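Ent-copalyl diphosphate synthase (Streptomyces platensis, PDB 5BP8) is a mainly helical protein, probably a class II terpene cyclase related to squalene-hopene cyclase. Local coordinates at residues Y32-L37 / R48-Y53; R202-H207 / A225-A230; S350-I355 / S381-D386; Q457-T462 / G469-S474. All coordinates share one frame; numbering follows the deposited sequence. Where two conformers were deposited one is given.

Contact 1 of 4, residues Y32-L37 / R48-Y53. With SO4 (sulfate ion), chain E.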
# COMPACT_ATOMS: atom_id res chain seq x y z
N TYR A 32 0.07 10.87 -5.67
CA TYR A 32 1.45 11.21 -5.22
C TYR A 32 2.52 11.04 -6.30
O TYR A 32 3.23 12.00 -6.64
CB TYR A 32 1.87 10.44 -3.94
CG TYR A 32 3.29 10.77 -3.59
CD1 TYR A 32 3.60 11.90 -2.83
CD2 TYR A 32 4.35 10.02 -4.08
CE1 TYR A 32 4.89 12.25 -2.55
CE2 TYR A 32 5.67 10.38 -3.81
CZ TYR A 32 5.94 11.50 -3.04
OH TYR A 32 7.24 11.89 -2.74
N ASP A 33 2.65 9.83 -6.88
CA ASP A 33 3.73 9.61 -7.84
C ASP A 33 3.40 10.26 -9.18
O ASP A 33 4.30 10.63 -9.93
CB ASP A 33 4.07 8.12 -8.09
CG ASP A 33 5.25 7.63 -7.25
OD1 ASP A 33 5.29 7.87 -6.03
OD2 ASP A 33 6.13 6.94 -7.79
N THR A 34 2.13 10.35 -9.52
CA THR A 34 1.77 11.01 -10.76
C THR A 34 2.29 12.45 -10.74
O THR A 34 2.90 12.93 -11.75
CB THR A 34 0.23 10.95 -10.96
OG1 THR A 34 -0.20 9.59 -11.06
CG2 THR A 34 -0.16 11.68 -12.20
N ALA A 35 2.08 13.13 -9.62
CA ALA A 35 2.61 14.47 -9.42
C ALA A 35 4.16 14.48 -9.40
O ALA A 35 4.79 15.37 -10.01
CB ALA A 35 2.05 15.09 -8.16
N ARG A 36 4.77 13.51 -8.71
CA ARG A 36 6.22 13.43 -8.71
C ARG A 36 6.78 13.35 -10.16
O ARG A 36 7.79 14.00 -10.45
CB ARG A 36 6.76 12.28 -7.87
CG ARG A 36 6.60 12.44 -6.34
CD ARG A 36 7.28 13.68 -5.74
NE ARG A 36 6.43 14.84 -5.95
CZ ARG A 36 6.85 16.05 -6.31
NH1 ARG A 36 5.94 16.99 -6.58
NH2 ARG A 36 8.15 16.34 -6.38
N LEU A 37 6.13 12.57 -11.04
CA LEU A 37 6.62 12.48 -12.41
C LEU A 37 6.46 13.77 -13.17
O LEU A 37 7.32 14.11 -14.02
CB LEU A 37 6.00 11.30 -13.15
CG LEU A 37 6.38 9.90 -12.63
CD1 LEU A 37 5.87 8.83 -13.58
CD2 LEU A 37 7.88 9.77 -12.42
N ARG A 48 1.26 15.37 -20.34
CA ARG A 48 -0.01 16.09 -20.37
C ARG A 48 -1.15 15.30 -19.74
O ARG A 48 -1.98 15.87 -19.04
CB ARG A 48 -0.36 16.52 -21.80
CG ARG A 48 0.55 17.66 -22.24
CD ARG A 48 0.48 17.94 -23.73
NE ARG A 48 0.96 16.81 -24.52
CZ ARG A 48 0.84 16.71 -25.84
NH1 ARG A 48 1.32 15.63 -26.47
NH2 ARG A 48 0.25 17.67 -26.54
N GLU A 49 -1.15 14.00 -19.94
CA GLU A 49 -2.16 13.16 -19.33
C GLU A 49 -2.07 13.20 -17.81
O GLU A 49 -3.11 13.12 -17.10
CB GLU A 49 -2.01 11.73 -19.83
CG GLU A 49 -2.53 11.53 -21.25
CD GLU A 49 -1.55 11.97 -22.36
OE1 GLU A 49 -0.40 12.47 -22.14
OE2 GLU A 49 -1.99 11.79 -23.51
N ARG A 50 -0.84 13.29 -17.28
CA ARG A 50 -0.63 13.35 -15.83
C ARG A 50 -1.10 14.68 -15.28
O ARG A 50 -1.72 14.73 -14.23
CB ARG A 50 0.83 13.08 -15.47
CG ARG A 50 1.22 11.61 -15.68
CD ARG A 50 2.60 11.27 -15.10
NE ARG A 50 3.66 11.71 -16.01
CZ ARG A 50 4.02 11.07 -17.13
NH1 ARG A 50 4.97 11.62 -17.91
NH2 ARG A 50 3.46 9.93 -17.51
N LEU A 51 -0.85 15.77 -16.00
CA LEU A 51 -1.39 17.06 -15.60
C LEU A 51 -2.91 17.02 -15.59
O LEU A 51 -3.54 17.52 -14.64
CB LEU A 51 -0.89 18.18 -16.54
CG LEU A 51 0.58 18.55 -16.36
CD1 LEU A 51 1.11 19.35 -17.54
CD2 LEU A 51 0.75 19.32 -15.06
N GLY A 52 -3.50 16.38 -16.60
CA GLY A 52 -4.94 16.21 -16.67
C GLY A 52 -5.48 15.45 -15.48
O GLY A 52 -6.51 15.83 -14.91
N TYR A 53 -4.78 14.40 -15.10
CA TYR A 53 -5.18 13.58 -13.95
C TYR A 53 -5.19 14.39 -12.69
O TYR A 53 -6.12 14.24 -11.84
CB TYR A 53 -4.25 12.38 -13.87
CG TYR A 53 -4.47 11.45 -12.71
CD1 TYR A 53 -5.34 10.37 -12.79
CD2 TYR A 53 -3.77 11.64 -11.55
CE1 TYR A 53 -5.52 9.49 -11.72
CE2 TYR A 53 -3.94 10.74 -10.48
CZ TYR A 53 -4.82 9.69 -10.58
OH TYR A 53 -5.00 8.82 -9.51
S SO4 E . 3.28 14.04 -23.54
O1 SO4 E . 2.45 12.78 -23.65
O2 SO4 E . 4.53 13.70 -22.81
O3 SO4 E . 3.60 14.49 -24.91
O4 SO4 E . 2.44 15.06 -22.87
O HOH W 1 5.55 13.87 -16.28
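Thr34 and Arg50 pack where helices 31-40 and 47-57 approach, their short segments running at 135° to each other with 9.4 Å between axes. The apolar contacts centre on one methyl group. Thr34 OG1 lies beside the backbone N (chi1 -62°), which puts CG2 anti to that N and sends it across the interface, 3.7 Å from Arg50 CB, while the same CG2 lies 3.7 Å from Tyr53 CD2 at an oblique angle to that ring. Leu37 adds its CB, which meets Arg50 NE at 3.7 Å, and its side chain continues to Ala225.

The polar contacts surround this packing. Arg50, bent at chi3, lends NH1 to a water 2.8 Å away that also gives a weak bond to Leu37 O, bridging the helices; its NH2 binds the carbonyls of Gly251 and Asp45. Thr34 OG1 bonds to Ser30 O and Val253 N.

A sulfate ion, probably from the crystallisation liquor, sits at the start of helix 47-57: its O4 takes Arg48 N and NE, both at 2.8 Å, and the ion also receives the N-H groups of Gly46 and His47. The arrangement is a helical hairpin, consistent with the helical domains of terpene cyclases.

Contact 2 of 4, residues R202-H207 / A225-A230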
# COMPACT_ATOMS: atom_id res chain seq x y z
N ARG A 202 22.72 8.59 -4.43
CA ARG A 202 22.76 8.40 -2.96
C ARG A 202 22.95 6.95 -2.49
O ARG A 202 22.56 6.56 -1.36
CB ARG A 202 21.50 8.96 -2.32
CG ARG A 202 21.19 10.40 -2.68
CD ARG A 202 22.00 11.31 -1.80
NE ARG A 202 21.99 12.69 -2.24
CZ ARG A 202 22.21 13.72 -1.45
NH1 ARG A 202 22.43 13.54 -0.15
NH2 ARG A 202 22.19 14.94 -1.95
N GLY A 203 23.58 6.15 -3.33
CA GLY A 203 23.81 4.75 -3.04
C GLY A 203 22.65 3.82 -3.31
O GLY A 203 22.74 2.63 -3.05
N ALA A 204 21.52 4.36 -3.78
CA ALA A 204 20.42 3.52 -4.22
C ALA A 204 20.80 2.82 -5.52
O ALA A 204 21.43 3.43 -6.39
CB ALA A 204 19.15 4.33 -4.37
N ARG A 205 20.44 1.55 -5.62
CA ARG A 205 20.82 0.71 -6.74
C ARG A 205 19.60 0.25 -7.52
O ARG A 205 18.77 -0.43 -6.97
CB ARG A 205 21.56 -0.52 -6.26
CG ARG A 205 22.77 -0.23 -5.39
CD ARG A 205 23.62 -1.48 -5.37
NE ARG A 205 24.59 -1.50 -4.29
CZ ARG A 205 25.64 -2.31 -4.27
NH1 ARG A 205 25.87 -3.16 -5.27
NH2 ARG A 205 26.48 -2.27 -3.24
N PRO A 206 19.54 0.56 -8.82
CA PRO A 206 18.42 0.05 -9.60
C PRO A 206 18.38 -1.47 -9.60
O PRO A 206 19.44 -2.17 -9.57
CB PRO A 206 18.70 0.60 -11.02
CG PRO A 206 19.58 1.78 -10.79
CD PRO A 206 20.43 1.40 -9.61
N HIS A 207 17.17 -2.00 -9.63
CA HIS A 207 16.97 -3.42 -9.84
C HIS A 207 17.67 -3.87 -11.14
O HIS A 207 17.54 -3.24 -12.18
CB HIS A 207 15.48 -3.75 -9.87
CG HIS A 207 15.18 -5.17 -10.26
ND1 HIS A 207 15.57 -6.24 -9.51
CD2 HIS A 207 14.53 -5.67 -11.34
CE1 HIS A 207 15.20 -7.36 -10.11
NE2 HIS A 207 14.55 -7.04 -11.22
N ALA A 225 12.76 8.24 -11.17
CA ALA A 225 12.92 9.53 -11.83
C ALA A 225 14.05 10.34 -11.17
O ALA A 225 14.82 11.01 -11.85
CB ALA A 225 11.61 10.31 -11.81
N ALA A 226 14.10 10.33 -9.85
CA ALA A 226 15.11 11.10 -9.11
C ALA A 226 16.51 10.53 -9.40
O ALA A 226 17.48 11.28 -9.61
CB ALA A 226 14.81 11.05 -7.61
N TRP A 227 16.59 9.22 -9.47
CA TRP A 227 17.86 8.53 -9.70
C TRP A 227 18.38 8.82 -11.11
O TRP A 227 19.56 9.12 -11.28
CB TRP A 227 17.68 7.02 -9.49
CG TRP A 227 18.96 6.21 -9.47
CD1 TRP A 227 19.66 5.78 -8.37
CD2 TRP A 227 19.67 5.71 -10.62
NE1 TRP A 227 20.76 5.06 -8.76
CE2 TRP A 227 20.82 5.03 -10.13
CE3 TRP A 227 19.49 5.83 -12.00
CZ2 TRP A 227 21.75 4.42 -10.99
CZ3 TRP A 227 20.43 5.22 -12.87
CH2 TRP A 227 21.55 4.53 -12.34
N LEU A 228 17.49 8.78 -12.09
CA LEU A 228 17.86 9.03 -13.50
C LEU A 228 18.28 10.46 -13.76
O LEU A 228 19.05 10.71 -14.68
CB LEU A 228 16.66 8.73 -14.41
CG LEU A 228 16.34 7.25 -14.59
CD1 LEU A 228 14.95 7.06 -15.19
CD2 LEU A 228 17.37 6.50 -15.42
N GLY A 229 17.74 11.40 -13.02
CA GLY A 229 18.07 12.79 -13.18
C GLY A 229 17.32 13.48 -14.31
O GLY A 229 16.40 12.92 -14.93
N ALA A 230 17.73 14.71 -14.57
CA ALA A 230 16.97 15.62 -15.39
C ALA A 230 17.03 15.27 -16.87
O ALA A 230 16.06 15.52 -17.59
CB ALA A 230 17.42 17.05 -15.15
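Pro206 lies over one face of the Trp227 indole, and this is the tight part of the contact. Its CG stands 3.6 Å from the centroid of the six-membered ring and 18° off the normal, a CH-pi contact, with CZ2 of Trp227 the nearest ring atom to CG at 3.4 Å. The pyrrolidine ring and the indole cross at about a right angle, and Pro206 CD follows along the same bonds, reaching Trp227 CE2 at 3.7 Å.

At the indole's pyrrole end, Trp227 NE1 donates to Ala204 O over 3.0 Å. The bond is bent, 139° at the hydrogen, with the donor standing above the carbonyl plane. Trp227 has its CG anti to the backbone N (chi1 -170°), which swings the indole out from helix 221-228 toward the loop.

The looser side is around Ala204, whose CB only reaches Trp227 CD1 at 4.3 Å and instead leans on Trp190. Pro206 and the indole are both partly exposed, so the CH-pi contact lies near the surface, while Leu193 and Thr201 pack on Trp227 from the same chain. The result is a proline-tryptophan CH-pi contact that, with the N-H bond, fastens an irregular loop to the C-terminal end of a helix.

Contact 3 of 4, residues S350-I355 / S381-D386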
# COMPACT_ATOMS: atom_id res chain seq x y z
N SER A 350 -0.87 -6.84 11.84
CA SER A 350 -1.16 -7.71 10.70
C SER A 350 0.05 -8.62 10.40
O SER A 350 -0.13 -9.77 10.03
CB SER A 350 -1.58 -6.92 9.44
OG SER A 350 -0.48 -6.26 8.87
N THR A 351 1.25 -8.10 10.57
CA THR A 351 2.47 -8.89 10.35
C THR A 351 2.53 -10.07 11.33
O THR A 351 2.78 -11.21 10.94
CB THR A 351 3.71 -8.01 10.47
OG1 THR A 351 3.68 -6.98 9.45
CG2 THR A 351 5.02 -8.81 10.34
N ASN A 352 2.29 -9.78 12.60
CA ASN A 352 2.29 -10.84 13.61
C ASN A 352 1.20 -11.86 13.38
O ASN A 352 1.45 -13.06 13.53
CB ASN A 352 2.25 -10.24 15.01
CG ASN A 352 3.62 -9.78 15.47
OD1 ASN A 352 4.36 -10.53 16.14
ND2 ASN A 352 3.99 -8.57 15.08
N ALA A 353 0.00 -11.41 12.99
CA ALA A 353 -1.05 -12.33 12.51
C ALA A 353 -0.57 -13.24 11.39
O ALA A 353 -0.80 -14.47 11.44
CB ALA A 353 -2.30 -11.56 12.07
N HIS A 354 0.10 -12.68 10.38
CA HIS A 354 0.54 -13.48 9.25
C HIS A 354 1.66 -14.47 9.65
O HIS A 354 1.72 -15.60 9.15
CB HIS A 354 0.90 -12.57 8.05
CG HIS A 354 -0.29 -11.84 7.51
ND1 HIS A 354 -0.22 -10.60 6.91
CD2 HIS A 354 -1.60 -12.18 7.51
CE1 HIS A 354 -1.43 -10.21 6.57
NE2 HIS A 354 -2.29 -11.14 6.93
N ILE A 355 2.50 -14.06 10.58
CA ILE A 355 3.53 -14.93 11.12
C ILE A 355 2.89 -16.06 11.93
O ILE A 355 3.31 -17.22 11.81
CB ILE A 355 4.57 -14.15 11.94
CG1 ILE A 355 5.36 -13.27 10.97
CG2 ILE A 355 5.58 -15.08 12.62
CD1 ILE A 355 6.15 -12.19 11.62
N SER A 381 0.38 -15.22 19.86
CA SER A 381 -0.96 -15.29 20.45
C SER A 381 -1.13 -14.35 21.64
O SER A 381 -2.05 -13.52 21.62
CB SER A 381 -1.31 -16.72 20.87
OG SER A 381 -1.46 -17.51 19.72
N ASP A 382 -0.27 -14.47 22.66
CA ASP A 382 -0.24 -13.51 23.78
C ASP A 382 -0.42 -12.11 23.24
O ASP A 382 -1.39 -11.42 23.55
CB ASP A 382 1.10 -13.50 24.54
CG ASP A 382 1.15 -12.43 25.66
OD1 ASP A 382 0.20 -12.38 26.50
OD2 ASP A 382 2.12 -11.63 25.70
N TRP A 383 0.54 -11.72 22.41
CA TRP A 383 0.72 -10.35 21.98
C TRP A 383 -0.48 -9.83 21.18
O TRP A 383 -0.91 -8.70 21.41
CB TRP A 383 2.00 -10.26 21.15
CG TRP A 383 2.40 -8.89 20.83
CD1 TRP A 383 3.10 -8.03 21.60
CD2 TRP A 383 2.11 -8.20 19.61
NE1 TRP A 383 3.29 -6.85 20.94
CE2 TRP A 383 2.68 -6.92 19.72
CE3 TRP A 383 1.43 -8.55 18.45
CZ2 TRP A 383 2.59 -5.98 18.69
CZ3 TRP A 383 1.35 -7.61 17.42
CH2 TRP A 383 1.91 -6.35 17.56
N LEU A 384 -1.00 -10.62 20.24
CA LEU A 384 -2.17 -10.19 19.46
C LEU A 384 -3.37 -9.97 20.35
O LEU A 384 -4.08 -8.98 20.23
CB LEU A 384 -2.53 -11.20 18.38
CG LEU A 384 -1.56 -11.27 17.20
CD1 LEU A 384 -1.93 -12.46 16.34
CD2 LEU A 384 -1.65 -9.98 16.40
N LEU A 385 -3.59 -10.91 21.26
CA LEU A 385 -4.64 -10.74 22.25
C LEU A 385 -4.47 -9.48 23.11
O LEU A 385 -5.45 -8.76 23.32
CB LEU A 385 -4.71 -12.00 23.14
CG LEU A 385 -5.09 -13.23 22.33
CD1 LEU A 385 -4.88 -14.56 23.10
CD2 LEU A 385 -6.54 -13.09 21.89
N ASP A 386 -3.26 -9.19 23.55
CA ASP A 386 -3.01 -8.04 24.39
C ASP A 386 -3.16 -6.70 23.63
O ASP A 386 -3.40 -5.67 24.23
CB ASP A 386 -1.62 -8.14 25.01
CG ASP A 386 -1.43 -9.40 25.87
OD1 ASP A 386 -0.27 -9.66 26.25
OD2 ASP A 386 -2.42 -10.12 26.15
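Asn352 and Trp383 meet at the crossing of helices 349-365 and 370-386, whose short segments run at 145° to each other, with 10.1 Å between axes. Asn352 can be followed outward. Its CB lies 3.7 Å from Trp383 CZ3 and is also 4.1 Å from Leu384 CD2, so CB touches both the indole and the leucine. CG is again 3.7 Å from Trp383 CZ3. The tip then divides: ND2 stays near the indole, 3.7 Å from Trp383 CZ3, approaching obliquely, and donates to Ser348 O one turn back on the chain; OD1 accepts from Phe338 N in a neighbouring loop. CG lies anti to the carbonyl carbon, beside the backbone N (chi1 -80°), which brings the amide round against the indole, with the two planes 37° apart.

Beside the asparagine, Leu384 turns its forked end to the first helix. CD1 comes 3.9 Å from Ala353 CA and 4.4 Å from Ala353 CB, while CD2 is 4.0 Å from Ala353 N, so the two methyls pack on the helix backbone where the small alanine side chain lets them close. Ala353 also touches Ala412 of helix 402-416, and Trp383 meets the Tyr337 ring.

No hydrogen bond links the two segments. The amide gives its hydrogen-bonding ends to Phe338 and Ser348, both ahead of helix 349-365 in the chain, which probably fixes its rotation, and the tryptophan meets CB, CG and ND2 by van der Waals contact: the helices here are joined by packing beside an amide satisfied from other quarters.

Contact 4 of 4, residues Q457-T462 / G469-S474. With SO4 (sulfate ion), chain D.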
# COMPACT_ATOMS: atom_id res chain seq x y z
N GLN A 457 -15.70 -12.42 5.22
CA GLN A 457 -14.77 -13.51 5.52
C GLN A 457 -14.64 -13.78 7.00
O GLN A 457 -14.70 -14.93 7.43
CB GLN A 457 -13.38 -13.23 5.00
CG GLN A 457 -13.25 -13.27 3.50
CD GLN A 457 -11.82 -13.12 3.05
OE1 GLN A 457 -10.92 -13.82 3.56
NE2 GLN A 457 -11.58 -12.22 2.09
N LEU A 458 -14.45 -12.71 7.79
CA LEU A 458 -14.33 -12.83 9.24
C LEU A 458 -15.54 -13.54 9.80
O LEU A 458 -15.40 -14.50 10.58
CB LEU A 458 -14.18 -11.45 9.89
CG LEU A 458 -14.11 -11.40 11.42
CD1 LEU A 458 -13.11 -12.39 11.98
CD2 LEU A 458 -13.77 -10.00 11.92
N LEU A 459 -16.74 -13.06 9.44
CA LEU A 459 -17.98 -13.61 9.99
C LEU A 459 -18.20 -15.06 9.59
O LEU A 459 -18.56 -15.89 10.44
CB LEU A 459 -19.18 -12.76 9.57
CG LEU A 459 -19.25 -11.34 10.17
CD1 LEU A 459 -20.37 -10.55 9.50
CD2 LEU A 459 -19.46 -11.37 11.67
N MSE A 460 -17.97 -15.38 8.32
CA MSE A 460 -18.18 -16.75 7.83
C MSE A 460 -17.15 -17.71 8.37
O MSE A 460 -17.49 -18.83 8.84
CB MSE A 460 -18.26 -16.79 6.31
CG MSE A 460 -19.46 -16.04 5.75
SE MSE A 460 -21.19 -16.83 6.28
CE MSE A 460 -21.52 -16.23 8.10
N ARG A 461 -15.88 -17.32 8.35
CA ARG A 461 -14.82 -18.25 8.76
C ARG A 461 -14.79 -18.52 10.27
O ARG A 461 -14.25 -19.56 10.69
CB ARG A 461 -13.46 -17.79 8.26
CG ARG A 461 -13.31 -17.92 6.74
CD ARG A 461 -12.11 -17.15 6.20
NE ARG A 461 -10.82 -17.59 6.72
CZ ARG A 461 -9.66 -17.01 6.41
NH1 ARG A 461 -9.60 -15.97 5.58
NH2 ARG A 461 -8.55 -17.46 6.95
N THR A 462 -15.38 -17.63 11.07
CA THR A 462 -15.34 -17.78 12.53
C THR A 462 -16.68 -18.20 13.09
O THR A 462 -16.87 -18.20 14.30
CB THR A 462 -14.87 -16.49 13.23
OG1 THR A 462 -15.81 -15.43 13.00
CG2 THR A 462 -13.49 -16.10 12.75
N GLY A 469 -27.99 -16.00 15.03
CA GLY A 469 -28.48 -15.88 13.67
C GLY A 469 -28.06 -14.58 13.01
O GLY A 469 -28.03 -14.49 11.78
N THR A 470 -27.76 -13.57 13.82
CA THR A 470 -27.31 -12.27 13.31
C THR A 470 -26.07 -12.39 12.43
O THR A 470 -25.93 -11.64 11.47
CB THR A 470 -27.00 -11.30 14.46
OG1 THR A 470 -26.18 -11.95 15.44
CG2 THR A 470 -28.30 -10.82 15.10
N VAL A 471 -25.19 -13.34 12.77
CA VAL A 471 -23.93 -13.53 12.08
C VAL A 471 -24.18 -13.87 10.62
O VAL A 471 -23.64 -13.21 9.72
CB VAL A 471 -23.07 -14.60 12.80
CG1 VAL A 471 -21.87 -15.04 11.97
CG2 VAL A 471 -22.57 -14.05 14.13
N ALA A 472 -25.01 -14.88 10.37
CA ALA A 472 -25.28 -15.30 9.01
C ALA A 472 -26.03 -14.23 8.21
O ALA A 472 -25.72 -14.02 7.04
CB ALA A 472 -26.01 -16.64 8.98
N ARG A 473 -26.97 -13.54 8.84
CA ARG A 473 -27.74 -12.50 8.15
C ARG A 473 -26.82 -11.31 7.80
O ARG A 473 -26.92 -10.73 6.72
CB ARG A 473 -28.94 -12.03 8.97
CG ARG A 473 -30.00 -13.12 9.19
CD ARG A 473 -31.30 -12.60 9.80
NE ARG A 473 -31.13 -12.10 11.17
CZ ARG A 473 -31.11 -12.85 12.27
NH1 ARG A 473 -31.26 -14.17 12.22
NH2 ARG A 473 -30.93 -12.26 13.46
N SER A 474 -25.93 -10.96 8.73
CA SER A 474 -24.97 -9.88 8.49
C SER A 474 -24.09 -10.20 7.29
O SER A 474 -23.94 -9.38 6.38
CB SER A 474 -24.11 -9.63 9.73
OG SER A 474 -23.09 -8.66 9.47
S SO4 D . -30.71 -8.63 12.08
O1 SO4 D . -31.10 -9.41 13.29
O2 SO4 D . -29.78 -7.55 12.49
O3 SO4 D . -30.06 -9.55 11.12
O4 SO4 D . -31.90 -8.01 11.46
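Leu459 and Val471 bring the two backbones nearest, 6.3 Å between CA atoms, on helices 449-461 and 469-484 whose short segments run at 136° to each other. Val471 turns CG1, anti to its backbone N (chi1 168°), to the first helix, 3.7 Å from the carbonyl Leu459 O and 4.3 Å from Leu459 CB. Leu459 reaches past it, CD1 lying 3.3 Å from Ser474 OG, close for a methyl and a hydroxyl. That hydroxyl is already engaged, bonded to Gln436 OE1, and Leu459 also touches Ala432 of helix 422-435 and the side chain of Trp442. Separately, the selenomethionine Met460 curls back, bent at chi2 and chi3, so that CE sits 4.1 Å from Val471 CG1 and 4.0 Å from Ala472 CA.

The pair is a helical hairpin joined by a short loop, in a part of the chain related to the C-terminal domain of squalene-hopene cyclase and consistent with the alpha-barrel of related cyclases. Thr462, just after the first helix, has its OG1 donating to Leu458 O at 2.6 Å, a bond that ties the chain back to the last turn.

Outward from the interface, Arg473 grips a sulfate ion, probably from the crystallisation liquor, edge-on: NE binds its O3 at 2.8 Å and NH2 its O1. The chain bends at chi3 and lays one face of the guanidinium over Gly469 O and Thr470 CA. Arg477 NH1 holds the same ion as a second basic partner.

In the fold
Contacts 1, 3 and 4 each join two helices crossing at 135-145°, and their touching residues are mostly buried; contact 2 instead sets a loop on a helix end and is partly exposed. Contacts 1 and 2 are linked directly, since Leu37 packs on Ala225 with 3.8 Å between Leu37 CD2 and Ala225 CB, and they stand some 37 to 49 Å, centre to centre, from contacts 3 and 4, which both lie in the squalene-hopene cyclase-like C-terminal part. Chemistry follows place: the buried helix pairs have no direct hydrogen bond across, whereas the partly exposed loop-helix contact 2 has one, plus a CH-pi contact. Sulfate ions lie beside contacts 1 and 4.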